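Local atomic coordinates of uncharacterized protein (Pyrococcus horikoshii, PDB entry 2P8T), a protein that is of unknown function but may bind ATP and act as an aminoacyl-tRNA ligase, and probably carries an N-terminal helix-turn-helix domain. Residues Asp115-Lys119 against Phe120-Gly124. Sequence-based numbering, arbitrary orientation.
Sequences DEAIK and FDAKG
Phe120 meets Ala117 through its CB, 3.6 Å from Ala117 O, while its ring is carried away from the 115-119 backbone toward helix 172-187; the ring stacks with that of His181, and the side chain touches Lys177. Ala117 O accepts Ala122 N at 3.1 Å with a fairly straight N-H...O angle of 158°, and the Phe120 N-H, directed chiefly at Glu116 O (3.2 Å), makes a weak second bond to Ala117 O. Ala122 CB also lies against Ala117 O. By contrast, Asp121 N approaches Ile118 O at 3.0 Å from above the carbonyl plane, 67° out of it. On the apolar side, Ala117 CB and Ala122 CB touch at 4.0 Å; they also pack on Val182 and Ser178 of helix 172-187, respectively. Ile118 straddles Ala122 O: its CA donates a CH...O contact at 3.5 Å, and CG1 and CG2 both lie close to the same oxygen. With CG of Lys119 anti to its carbonyl carbon (chi1 -75°) and the chain extended beyond, NZ reaches back to Glu116 OE2 in a salt bridge whose hydrogen bond is weak. The 6→1 bond from Ala122 to Ala117, the 5→2 bond from Asp121 to Ile118 and the positive phi of Asp121 define a Schellman motif, which ends helix 110-119 and leads into strand 124-131, at whose start Lys123 and Gly124 form a classic beta bulge opposite Trp168.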
loop_
_atom_site.group_PDB
_atom_site.type_symbol
_atom_site.label_atom_id
_atom_site.label_comp_id
_atom_site.label_asym_id
_atom_site.label_seq_id
_atom_site.Cartn_x
_atom_site.Cartn_y
_atom_site.Cartn_z
ATOM N N ASP A 115 -8.847 2.810 -12.632
ATOM C CA ASP A 115 -9.471 1.635 -13.256
ATOM C C ASP A 115 -8.774 0.350 -12.807
ATOM O O ASP A 115 -9.437 -0.660 -12.522
ATOM C CB ASP A 115 -9.433 1.769 -14.782
ATOM C CG ASP A 115 -10.345 2.878 -15.299
ATOM O OD1 ASP A 115 -11.237 3.332 -14.544
ATOM O OD2 ASP A 115 -10.174 3.295 -16.472
ATOM N N GLU A 116 -7.441 0.394 -12.726
ATOM C CA GLU A 116 -6.673 -0.738 -12.180
ATOM C C GLU A 116 -7.012 -0.972 -10.716
ATOM O O GLU A 116 -7.112 -2.121 -10.288
ATOM C CB GLU A 116 -5.156 -0.552 -12.370
ATOM C CG GLU A 116 -4.664 -0.660 -13.819
ATOM C CD GLU A 116 -5.180 -1.902 -14.544
ATOM O OE1 GLU A 116 -4.949 -3.026 -14.049
ATOM O OE2 GLU A 116 -5.845 -1.741 -15.593
ATOM N N ALA A 117 -7.230 0.096 -9.940
ATOM C CA ALA A 117 -7.582 -0.092 -8.511
ATOM C C ALA A 117 -8.952 -0.765 -8.353
ATOM O O ALA A 117 -9.127 -1.642 -7.524
ATOM C CB ALA A 117 -7.562 1.234 -7.756
ATOM N N ILE A 118 -9.918 -0.334 -9.161
ATOM C CA ILE A 118 -11.259 -0.930 -9.136
ATOM C C ILE A 118 -11.230 -2.419 -9.572
ATOM O O ILE A 118 -11.960 -3.253 -9.001
ATOM C CB ILE A 118 -12.285 -0.061 -9.919
ATOM C CG1 ILE A 118 -12.484 1.290 -9.198
ATOM C CG2 ILE A 118 -13.645 -0.765 -10.008
ATOM C CD1 ILE A 118 -13.198 2.342 -10.019
ATOM N N LYS A 119 -10.374 -2.749 -10.541
ATOM C CA LYS A 119 -10.121 -4.159 -10.915
ATOM C C LYS A 119 -9.620 -4.991 -9.731
ATOM O O LYS A 119 -9.933 -6.174 -9.627
ATOM C CB LYS A 119 -9.125 -4.267 -12.079
ATOM C CG LYS A 119 -9.689 -3.917 -13.429
ATOM C CD LYS A 119 -8.641 -4.121 -14.498
ATOM C CE LYS A 119 -9.078 -3.508 -15.801
ATOM N NZ LYS A 119 -8.084 -3.794 -16.870
ATOM N N PHE A 120 -8.850 -4.357 -8.845
ATOM C CA PHE A 120 -8.367 -4.966 -7.585
ATOM C C PHE A 120 -9.318 -4.739 -6.406
ATOM O O PHE A 120 -8.903 -4.695 -5.244
ATOM C CB PHE A 120 -6.962 -4.446 -7.262
ATOM C CG PHE A 120 -5.880 -5.508 -7.270
ATOM C CD1 PHE A 120 -5.423 -6.053 -8.464
ATOM C CD2 PHE A 120 -5.296 -5.925 -6.073
ATOM C CE1 PHE A 120 -4.412 -7.014 -8.468
ATOM C CE2 PHE A 120 -4.272 -6.892 -6.066
ATOM C CZ PHE A 120 -3.840 -7.433 -7.262
ATOM N N ASP A 121 -10.601 -4.593 -6.722
ATOM C CA ASP A 121 -11.699 -4.596 -5.749
ATOM C C ASP A 121 -11.865 -3.323 -4.905
ATOM O O ASP A 121 -12.522 -3.357 -3.886
ATOM C CB ASP A 121 -11.668 -5.866 -4.879
ATOM C CG ASP A 121 -11.940 -7.135 -5.692
ATOM O OD1 ASP A 121 -12.947 -7.171 -6.437
ATOM O OD2 ASP A 121 -11.132 -8.084 -5.622
ATOM N N ALA A 122 -11.291 -2.211 -5.360
ATOM C CA ALA A 122 -11.590 -0.888 -4.788
ATOM C C ALA A 122 -12.981 -0.477 -5.235
ATOM O O ALA A 122 -13.397 -0.826 -6.339
ATOM C CB ALA A 122 -10.557 0.152 -5.281
ATOM N N LYS A 123 -13.678 0.286 -4.394
ATOM C CA LYS A 123 -14.941 0.930 -4.788
ATOM C C LYS A 123 -14.641 2.196 -5.567
ATOM O O LYS A 123 -15.364 2.554 -6.481
ATOM C CB LYS A 123 -15.808 1.221 -3.563
ATOM C CG LYS A 123 -17.057 2.037 -3.858
ATOM C CD LYS A 123 -18.028 1.944 -2.689
ATOM C CE LYS A 123 -18.827 0.640 -2.703
ATOM N NZ LYS A 123 -20.278 0.835 -3.044
ATOM N N GLY A 124 -13.550 2.869 -5.210
ATOM C CA GLY A 124 -13.102 4.039 -5.946
ATOM C C GLY A 124 -11.639 4.334 -5.651
ATOM O O GLY A 124 -11.024 3.666 -4.812
#